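Local coordinates for translation initiation factor eif-2b-like protein (Chaetomium thermophilum, PDB 4ZEO), which serves as the delta subunit of eIF2B, the heterodecameric guanine nucleotide exchange factor of eIF2, and probably acts in initiating translation, at residues Asp154-Leu160 / Pro211-Leu216; Leu178-Leu183 / Leu260-Ile265; Ile189-Thr194 / Glu246-Lys250. All blocks are in the same frame, centred on the assembly; numbering follows the deposited sequence.

Contact 1: Asp154-Leu160 / Pro211-Leu216; sequences DVHPAVL and PQIEYL
The capped N-terminal end of helix 157-168 docks on helix 200-219 through the buried side-chain amide of Gln212, which bonds to the backbone on both sides of Val155. Gln212 NE2 donates to Asp154 O over 2.9 Å. Its other branch, OE1, accepts from His156 N at 2.8 Å, with an N-H...O angle of 160° and the donor tilted out of the amide's carbonyl plane. A fold in the glutamine chain at chi2 (-58°) brings this amide round to the incoming loop. NE2 has a second acceptor, Val208 O on its own helix, and these partners together limit rotation of the amide about chi3. Around OE1 close the apolar groups of Val155 and Val159, the latter crossing the glutamine at about a right angle.

His156 is the N-cap of helix 157-168: its ND1 accepts from Ala158 N at 3.0 Å, while NE2 reaches Ser191 OG at the far end of helix 174-191. The contact therefore lies where three helices of the N-terminal helical domain of the IF-2B family come together, Val159 also touching Val188 of that third helix.

Beyond the amide, Tyr215 supplies the apolar surface. With CG anti to the backbone N (chi1 171°), its ring extends toward the 154-160 segment. Val155 CG1 lies over one face in a CH-pi contact, 4.2 Å from the ring centroid, and Val155 CG2 packs on Tyr215 CB. The carbonyl oxygen of Val159 comes to the ring edge, near its plane. Leu160 CD1 approaches Tyr215 CZ at 3.5 Å, and the hydroxyl OH makes a weak hydrogen bond to Leu160 O at 3.3 Å. Deeper in, Val159 CG1 rests against Leu216 CG.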
loop_
_atom_site.group_PDB
_atom_site.type_symbol
_atom_site.label_atom_id
_atom_site.label_comp_id
_atom_site.label_asym_id
_atom_site.label_seq_id
_atom_site.Cartn_x
_atom_site.Cartn_y
_atom_site.Cartn_z
ATOM N N ASP A 154 -6.318 27.118 5.911
ATOM C CA ASP A 154 -6.213 27.049 4.456
ATOM C C ASP A 154 -6.587 25.651 3.954
ATOM O O ASP A 154 -6.511 25.356 2.764
ATOM C CB ASP A 154 -4.780 27.358 4.014
ATOM C CG ASP A 154 -4.527 28.831 3.846
ATOM O OD1 ASP A 154 -5.460 29.564 3.452
ATOM O OD2 ASP A 154 -3.365 29.246 4.058
ATOM N N VAL A 155 -6.910 24.767 4.887
ATOM C CA VAL A 155 -7.192 23.389 4.551
ATOM C C VAL A 155 -8.520 23.248 3.826
ATOM O O VAL A 155 -9.549 23.710 4.305
ATOM C CB VAL A 155 -7.177 22.510 5.818
ATOM C CG1 VAL A 155 -7.440 21.051 5.480
ATOM C CG2 VAL A 155 -5.825 22.664 6.514
ATOM N N HIS A 156 -8.483 22.588 2.675
ATOM C CA HIS A 156 -9.682 22.284 1.929
ATOM C C HIS A 156 -10.534 21.281 2.730
ATOM O O HIS A 156 -9.993 20.365 3.348
ATOM C CB HIS A 156 -9.297 21.709 0.560
ATOM C CG HIS A 156 -10.436 21.607 -0.401
ATOM N ND1 HIS A 156 -11.380 20.595 -0.342
ATOM C CD2 HIS A 156 -10.804 22.397 -1.436
ATOM C CE1 HIS A 156 -12.258 20.763 -1.307
ATOM N NE2 HIS A 156 -11.931 21.853 -1.990
ATOM N N PRO A 157 -11.871 21.434 2.718
ATOM C CA PRO A 157 -12.677 20.487 3.502
ATOM C C PRO A 157 -12.484 19.008 3.121
ATOM O O PRO A 157 -12.544 18.152 4.002
ATOM C CB PRO A 157 -14.122 20.956 3.237
ATOM C CG PRO A 157 -14.042 21.787 1.997
ATOM C CD PRO A 157 -12.717 22.479 2.112
ATOM N N ALA A 158 -12.242 18.708 1.849
ATOM C CA ALA A 158 -12.011 17.328 1.446
ATOM C C ALA A 158 -10.766 16.772 2.134
ATOM O O ALA A 158 -10.753 15.624 2.583
ATOM C CB ALA A 158 -11.887 17.229 -0.062
ATOM N N VAL A 159 -9.724 17.592 2.210
ATOM C CA VAL A 159 -8.474 17.209 2.860
ATOM C C VAL A 159 -8.655 17.051 4.376
ATOM O O VAL A 159 -8.134 16.128 4.990
ATOM C CB VAL A 159 -7.340 18.255 2.531
ATOM C CG1 VAL A 159 -6.084 18.051 3.421
ATOM C CG2 VAL A 159 -7.000 18.203 1.022
ATOM N N LEU A 160 -9.446 17.933 4.959
ATOM C CA LEU A 160 -9.733 17.908 6.376
ATOM C C LEU A 160 -10.377 16.565 6.795
ATOM O O LEU A 160 -9.962 15.935 7.772
ATOM C CB LEU A 160 -10.673 19.056 6.694
ATOM C CG LEU A 160 -10.813 19.445 8.149
ATOM C CD1 LEU A 160 -9.541 20.181 8.559
ATOM C CD2 LEU A 160 -12.069 20.282 8.374
ATOM N N PRO A 211 -0.143 23.752 2.334
ATOM C CA PRO A 211 -0.951 23.711 3.567
ATOM C C PRO A 211 -1.740 22.405 3.752
ATOM O O PRO A 211 -1.900 21.980 4.903
ATOM C CB PRO A 211 -1.884 24.902 3.401
ATOM C CG PRO A 211 -1.056 25.868 2.620
ATOM C CD PRO A 211 -0.362 25.015 1.600
ATOM N N GLN A 212 -2.223 21.793 2.671
ATOM C CA GLN A 212 -2.901 20.495 2.774
ATOM C C GLN A 212 -1.922 19.407 3.240
ATOM O O GLN A 212 -2.236 18.589 4.090
ATOM C CB GLN A 212 -3.539 20.077 1.433
ATOM C CG GLN A 212 -4.142 21.204 0.630
ATOM C CD GLN A 212 -5.226 21.982 1.360
ATOM O OE1 GLN A 212 -5.958 21.443 2.194
ATOM N NE2 GLN A 212 -5.295 23.281 1.081
ATOM N N ILE A 213 -0.731 19.390 2.664
ATOM C CA ILE A 213 0.289 18.419 3.051
ATOM C C ILE A 213 0.681 18.579 4.522
ATOM O O ILE A 213 0.831 17.603 5.245
ATOM C CB ILE A 213 1.537 18.559 2.172
ATOM C CG1 ILE A 213 1.141 18.387 0.703
ATOM C CG2 ILE A 213 2.615 17.540 2.567
ATOM C CD1 ILE A 213 2.277 18.536 -0.260
ATOM N N GLU A 214 0.831 19.816 4.962
ATOM C CA GLU A 214 1.220 20.084 6.331
ATOM C C GLU A 214 0.143 19.607 7.281
ATOM O O GLU A 214 0.438 19.059 8.343
ATOM C CB GLU A 214 1.469 21.585 6.556
ATOM C CG GLU A 214 2.841 22.070 6.099
ATOM C CD GLU A 214 3.026 23.582 6.224
ATOM O OE1 GLU A 214 3.626 24.191 5.312
ATOM O OE2 GLU A 214 2.593 24.157 7.250
ATOM N N TYR A 215 -1.109 19.814 6.894
ATOM C CA TYR A 215 -2.192 19.360 7.718
ATOM C C TYR A 215 -2.218 17.834 7.830
ATOM O O TYR A 215 -2.401 17.283 8.927
ATOM C CB TYR A 215 -3.518 19.873 7.181
ATOM C CG TYR A 215 -4.679 19.245 7.876
ATOM C CD1 TYR A 215 -5.042 19.650 9.151
ATOM C CD2 TYR A 215 -5.391 18.211 7.285
ATOM C CE1 TYR A 215 -6.104 19.069 9.807
ATOM C CE2 TYR A 215 -6.453 17.618 7.938
ATOM C CZ TYR A 215 -6.802 18.048 9.197
ATOM O OH TYR A 215 -7.857 17.458 9.849
ATOM N N LEU A 216 -2.061 17.157 6.696
ATOM C CA LEU A 216 -2.080 15.702 6.676
ATOM C C LEU A 216 -0.935 15.096 7.495
ATOM O O LEU A 216 -1.103 14.051 8.158
ATOM C CB LEU A 216 -2.029 15.184 5.235
ATOM C CG LEU A 216 -3.320 15.406 4.451
ATOM C CD1 LEU A 216 -3.145 15.050 2.980
ATOM C CD2 LEU A 216 -4.461 14.624 5.095
#

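Contact 2: Leu178-Leu183 / Leu260-Ile265; sequences LKATLL and LINERI
Ile261 and Leu182 slide past each other in opposite directions across an antiparallel helix pair of the N-terminal helical domain, which in this family precedes a Rossmann-like domain. The axes of segments 178-183 and 260-265, on helices 174-191 and 246-277, come within 10.9 Å, with 169° between their directions, and the interface is held by aliphatic packing, with no hydrogen bond across it. Ile261 CG1 meets Leu182 CD1 at 3.8 Å. One carbon farther out, Ile261 CD1 lies against Leu182 CB and also touches Leu183 CD2 at 3.8 Å. The Leu183 side chain crosses the isoleucine at about a right angle, so the end of Ile261 is flanked by two consecutive leucines of the opposing helix. Leu182 is shared in turn: its CD1 branch also packs on Leu260 CD2 at 3.8 Å, those two side chains crossing nearly perpendicularly.

A turn farther along helix 246-277, Ile265 approaches the backbone of the first helix more directly. Its CG1 lies beside the backbone N (chi1 -59°) and the chain is extended beyond it (chi2 179°), which carries CD1 to 3.8 Å from Lys179 CB and close to Lys179 CA. Leu178 CD2 meets Ile265 CD1 at 4.1 Å, the side chains crossing at a slant. Leu178 also packs on Ala225 and Ala229 of helix 224-239, which extends the apolar layer on that side. Lys179 is exposed and contributes its aliphatic stem, CG lying within contact of the Ile265 methyl.

The second helix widens to a pi-type turn at 262-265, where the end of the Arg264 side chain leads away from the interface and NH1 bonds Thr394 OG1. At the exposed margin, the extended chain of Lys179 brings CE to 4.4 Å from Ile261 CG2.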
loop_
_atom_site.group_PDB
_atom_site.type_symbol
_atom_site.label_atom_id
_atom_site.label_comp_id
_atom_site.label_asym_id
_atom_site.label_seq_id
_atom_site.Cartn_x
_atom_site.Cartn_y
_atom_site.Cartn_z
ATOM N N LEU A 178 -3.198 6.788 0.398
ATOM C CA LEU A 178 -2.767 7.472 -0.819
ATOM C C LEU A 178 -3.963 7.826 -1.729
ATOM O O LEU A 178 -4.085 8.962 -2.197
ATOM C CB LEU A 178 -1.738 6.621 -1.587
ATOM C CG LEU A 178 -1.331 7.155 -2.974
ATOM C CD1 LEU A 178 -0.722 8.541 -2.894
ATOM C CD2 LEU A 178 -0.379 6.215 -3.684
ATOM N N LYS A 179 -4.852 6.865 -1.942
ATOM C CA LYS A 179 -6.017 7.083 -2.790
ATOM C C LYS A 179 -6.933 8.176 -2.244
ATOM O O LYS A 179 -7.387 9.034 -2.995
ATOM C CB LYS A 179 -6.816 5.788 -2.948
ATOM C CG LYS A 179 -7.773 5.804 -4.108
ATOM C CD LYS A 179 -8.714 4.609 -4.093
ATOM C CE LYS A 179 -9.688 4.688 -5.236
ATOM N NZ LYS A 179 -10.495 3.425 -5.481
ATOM N N ALA A 180 -7.190 8.150 -0.940
ATOM C CA ALA A 180 -8.038 9.152 -0.318
ATOM C C ALA A 180 -7.402 10.533 -0.501
ATOM O O ALA A 180 -8.075 11.497 -0.862
ATOM C CB ALA A 180 -8.243 8.828 1.175
ATOM N N THR A 181 -6.083 10.591 -0.322
ATOM C CA THR A 181 -5.322 11.813 -0.503
ATOM C C THR A 181 -5.388 12.334 -1.933
ATOM O O THR A 181 -5.612 13.527 -2.150
ATOM C CB THR A 181 -3.839 11.606 -0.136
ATOM O OG1 THR A 181 -3.735 11.116 1.204
ATOM C CG2 THR A 181 -3.047 12.906 -0.263
ATOM N N LEU A 182 -5.182 11.454 -2.910
ATOM C CA LEU A 182 -5.195 11.871 -4.310
ATOM C C LEU A 182 -6.577 12.388 -4.706
ATOM O O LEU A 182 -6.686 13.363 -5.440
ATOM C CB LEU A 182 -4.783 10.715 -5.231
ATOM C CG LEU A 182 -3.299 10.353 -5.043
ATOM C CD1 LEU A 182 -2.831 9.194 -5.912
ATOM C CD2 LEU A 182 -2.453 11.557 -5.277
ATOM N N LEU A 183 -7.634 11.738 -4.216
ATOM C CA LEU A 183 -8.990 12.192 -4.499
ATOM C C LEU A 183 -9.315 13.531 -3.833
ATOM O O LEU A 183 -9.988 14.365 -4.425
ATOM C CB LEU A 183 -10.012 11.148 -4.061
ATOM C CG LEU A 183 -10.053 9.864 -4.882
ATOM C CD1 LEU A 183 -11.032 8.888 -4.261
ATOM C CD2 LEU A 183 -10.392 10.149 -6.340
ATOM N N LEU A 260 -2.513 8.416 -12.346
ATOM C CA LEU A 260 -1.709 7.875 -11.266
ATOM C C LEU A 260 -2.495 6.858 -10.420
ATOM O O LEU A 260 -1.993 5.780 -10.125
ATOM C CB LEU A 260 -1.183 9.000 -10.378
ATOM C CG LEU A 260 -0.077 8.559 -9.421
ATOM C CD1 LEU A 260 1.207 8.347 -10.172
ATOM C CD2 LEU A 260 0.135 9.553 -8.315
ATOM N N ILE A 261 -3.739 7.185 -10.080
ATOM C CA ILE A 261 -4.580 6.286 -9.305
ATOM C C ILE A 261 -4.771 4.979 -10.051
ATOM O O ILE A 261 -4.642 3.887 -9.488
ATOM C CB ILE A 261 -5.953 6.920 -9.005
ATOM C CG1 ILE A 261 -5.782 8.064 -7.996
ATOM C CG2 ILE A 261 -6.934 5.891 -8.490
ATOM C CD1 ILE A 261 -7.094 8.747 -7.609
ATOM N N ASN A 262 -5.030 5.081 -11.338
ATOM C CA ASN A 262 -5.229 3.876 -12.101
ATOM C C ASN A 262 -3.982 3.008 -12.212
ATOM O O ASN A 262 -4.028 1.804 -12.007
ATOM C CB ASN A 262 -5.731 4.183 -13.495
ATOM C CG ASN A 262 -5.842 2.949 -14.298
ATOM O OD1 ASN A 262 -6.517 2.011 -13.883
ATOM N ND2 ASN A 262 -5.158 2.898 -15.426
ATOM N N GLU A 263 -2.870 3.618 -12.566
ATOM C CA GLU A 263 -1.659 2.854 -12.791
ATOM C C GLU A 263 -0.940 2.401 -11.499
ATOM O O GLU A 263 -0.450 1.274 -11.429
ATOM C CB GLU A 263 -0.732 3.660 -13.687
ATOM C CG GLU A 263 0.726 3.420 -13.506
ATOM C CD GLU A 263 1.566 4.384 -14.322
ATOM O OE1 GLU A 263 2.136 5.330 -13.735
ATOM O OE2 GLU A 263 1.636 4.196 -15.557
ATOM N N ARG A 264 -0.903 3.240 -10.471
ATOM C CA ARG A 264 -0.185 2.867 -9.267
ATOM C C ARG A 264 -1.070 2.222 -8.186
ATOM O O ARG A 264 -0.563 1.690 -7.221
ATOM C CB ARG A 264 0.527 4.082 -8.658
ATOM C CG ARG A 264 1.237 5.019 -9.612
ATOM C CD ARG A 264 2.308 4.366 -10.475
ATOM N NE ARG A 264 3.468 4.000 -9.689
ATOM C CZ ARG A 264 4.576 4.720 -9.531
ATOM N NH1 ARG A 264 5.529 4.222 -8.760
ATOM N NH2 ARG A 264 4.758 5.897 -10.132
ATOM N N ILE A 265 -2.384 2.286 -8.329
ATOM C CA ILE A 265 -3.286 1.692 -7.340
ATOM C C ILE A 265 -4.227 0.657 -7.932
ATOM O O ILE A 265 -4.078 -0.542 -7.677
ATOM C CB ILE A 265 -4.133 2.753 -6.636
ATOM C CG1 ILE A 265 -3.216 3.754 -5.934
ATOM C CG2 ILE A 265 -5.126 2.089 -5.657
ATOM C CD1 ILE A 265 -3.943 4.868 -5.225
#

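Contact 3: Ile189-Thr194 / Glu246-Lys250; sequences IESYET and EDEAK
In the carboxylate of Glu246 one oxygen, OE1, receives Thr194 twice: the hydroxyl OG1 on its anti lone pair, away from the other oxygen, at 2.7 Å, and the backbone Thr194 N on the syn side at 2.9 Å, displaced 34° from the carboxylate plane. The Glu246 chain is extended beyond CG to reach it. The peptide carbonyls facing Lys250 are approached differently. NZ lies in the carbonyl plane of Tyr192, 3.0 Å from its O, but stands above that of Glu190, 2.9 Å from Glu190 O, and not on a lone pair.

These bonds join the C-terminal end of helix 174-191, and the loop leaving it at Tyr192, to the first turn of helix 246-277 in the helical domain. A bend at chi3 (-41°) turns the Lys250 chain toward the carbonyls, where NZ also makes a weak bond to Ile189 O at 3.5 Å. The positive charge is probably favourable beside carbonyls at a helix C terminus. An alanine in place of Lys250 is likely to leave Glu190 O and Tyr192 O without this shared donor and to loosen the turn from the second helix.

Lower on the lysine, CD lies beside Ile189 O, and CB faces Ile189 CG2 as the two side chains pass in opposite directions. Ile189 continues onto Leu253 and Ile257. The Tyr192 ring packs edge-to-face with Phe204, its OH bonded to His203 ND1.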
loop_
_atom_site.group_PDB
_atom_site.type_symbol
_atom_site.label_atom_id
_atom_site.label_comp_id
_atom_site.label_asym_id
_atom_site.label_seq_id
_atom_site.Cartn_x
_atom_site.Cartn_y
_atom_site.Cartn_z
ATOM N N ILE A 189 -7.775 20.899 -6.526
ATOM C CA ILE A 189 -7.478 21.440 -7.840
ATOM C C ILE A 189 -8.733 21.961 -8.537
ATOM O O ILE A 189 -8.708 23.053 -9.116
ATOM C CB ILE A 189 -6.812 20.377 -8.714
ATOM C CG1 ILE A 189 -5.457 20.000 -8.124
ATOM C CG2 ILE A 189 -6.640 20.868 -10.132
ATOM C CD1 ILE A 189 -4.825 18.809 -8.789
ATOM N N GLU A 190 -9.839 21.218 -8.430
ATOM C CA GLU A 190 -11.110 21.638 -9.024
ATOM C C GLU A 190 -11.512 22.989 -8.460
ATOM O O GLU A 190 -11.887 23.898 -9.195
ATOM C CB GLU A 190 -12.225 20.606 -8.766
ATOM C CG GLU A 190 -12.177 19.361 -9.659
ATOM C CD GLU A 190 -13.298 18.343 -9.376
ATOM O OE1 GLU A 190 -13.479 17.938 -8.200
ATOM O OE2 GLU A 190 -14.014 17.966 -10.335
ATOM N N SER A 191 -11.398 23.114 -7.146
ATOM C CA SER A 191 -11.772 24.323 -6.438
ATOM C C SER A 191 -10.833 25.482 -6.734
ATOM O O SER A 191 -11.207 26.639 -6.600
ATOM C CB SER A 191 -11.798 24.055 -4.934
ATOM O OG SER A 191 -12.965 23.343 -4.563
ATOM N N TYR A 192 -9.589 25.164 -7.078
ATOM C CA TYR A 192 -8.556 26.187 -7.176
ATOM C C TYR A 192 -8.844 27.292 -8.201
ATOM O O TYR A 192 -9.208 27.026 -9.352
ATOM C CB TYR A 192 -7.219 25.540 -7.501
ATOM C CG TYR A 192 -6.104 26.538 -7.604
ATOM C CD1 TYR A 192 -5.572 27.122 -6.460
ATOM C CD2 TYR A 192 -5.582 26.913 -8.842
ATOM C CE1 TYR A 192 -4.548 28.041 -6.544
ATOM C CE2 TYR A 192 -4.554 27.831 -8.931
ATOM C CZ TYR A 192 -4.041 28.389 -7.777
ATOM O OH TYR A 192 -3.017 29.305 -7.843
ATOM N N GLU A 193 -8.639 28.532 -7.768
ATOM C CA GLU A 193 -8.720 29.687 -8.648
ATOM C C GLU A 193 -7.465 30.527 -8.515
ATOM O O GLU A 193 -7.122 30.956 -7.421
ATOM C CB GLU A 193 -9.940 30.535 -8.315
ATOM C CG GLU A 193 -11.270 29.914 -8.688
ATOM C CD GLU A 193 -12.422 30.693 -8.106
ATOM O OE1 GLU A 193 -12.474 30.808 -6.864
ATOM O OE2 GLU A 193 -13.257 31.209 -8.883
ATOM N N THR A 194 -6.789 30.782 -9.629
ATOM C CA THR A 194 -5.560 31.570 -9.596
ATOM C C THR A 194 -5.852 33.000 -9.170
ATOM O O THR A 194 -6.755 33.637 -9.706
ATOM C CB THR A 194 -4.847 31.624 -10.980
ATOM O OG1 THR A 194 -4.710 30.310 -11.543
ATOM C CG2 THR A 194 -3.488 32.220 -10.826
ATOM N N GLU A 246 -5.040 28.522 -17.022
ATOM C CA GLU A 246 -5.443 27.809 -15.819
ATOM C C GLU A 246 -6.345 26.602 -16.064
ATOM O O GLU A 246 -6.063 25.510 -15.588
ATOM C CB GLU A 246 -6.147 28.779 -14.867
ATOM C CG GLU A 246 -6.971 28.101 -13.792
ATOM C CD GLU A 246 -7.833 29.075 -13.006
ATOM O OE1 GLU A 246 -7.275 29.946 -12.313
ATOM O OE2 GLU A 246 -9.076 28.967 -13.082
ATOM N N ASP A 247 -7.420 26.796 -16.817
ATOM C CA ASP A 247 -8.308 25.694 -17.187
ATOM C C ASP A 247 -7.518 24.513 -17.799
ATOM O O ASP A 247 -7.803 23.350 -17.498
ATOM C CB ASP A 247 -9.452 26.197 -18.086
ATOM C CG ASP A 247 -8.976 26.750 -19.413
ATOM O OD1 ASP A 247 -7.795 26.558 -19.751
ATOM O OD2 ASP A 247 -9.805 27.378 -20.112
ATOM N N GLU A 248 -6.538 24.817 -18.652
ATOM C CA GLU A 248 -5.731 23.783 -19.301
ATOM C C GLU A 248 -4.762 23.117 -18.334
ATOM O O GLU A 248 -4.516 21.919 -18.437
ATOM C CB GLU A 248 -4.926 24.385 -20.470
ATOM C CG GLU A 248 -3.740 23.519 -20.937
ATOM C CD GLU A 248 -2.924 24.139 -22.075
ATOM O OE1 GLU A 248 -3.466 24.960 -22.856
ATOM O OE2 GLU A 248 -1.734 23.785 -22.204
ATOM N N ALA A 249 -4.227 23.886 -17.388
ATOM C CA ALA A 249 -3.372 23.329 -16.339
ATOM C C ALA A 249 -4.160 22.445 -15.389
ATOM O O ALA A 249 -3.720 21.346 -15.025
ATOM C CB ALA A 249 -2.663 24.435 -15.561
ATOM N N LYS A 250 -5.331 22.927 -14.987
ATOM C CA LYS A 250 -6.154 22.174 -14.050
ATOM C C LYS A 250 -6.567 20.844 -14.670
ATOM O O LYS A 250 -6.473 19.798 -14.031
ATOM C CB LYS A 250 -7.388 22.980 -13.627
ATOM C CG LYS A 250 -7.011 24.222 -12.844
ATOM C CD LYS A 250 -8.080 24.730 -11.896
ATOM C CE LYS A 250 -9.452 24.677 -12.440
ATOM N NZ LYS A 250 -10.381 25.086 -11.356
#

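From the N terminus, residues 154-160 enter helix 157-168 and meet helix 200-219 in contact 1, closing a loop that contains helix 174-191. That helix carries 178-183 and the start of 189-194, which runs on into the following loop; the partners of both lie later, on helix 246-277, and contacts 2 and 3 therefore cross contact 1. Contact 3 is nested inside the longer loop closed by contact 2, and together they fasten the same two helices at points whose centres lie about 19 Å apart. Leu216 of contact 1 packs on Thr181, and His156 probably hydrogen-bonds Ser191, tying helices 157-168 and 200-219 to helix 174-191, which contacts 2 and 3 join to helix 246-277.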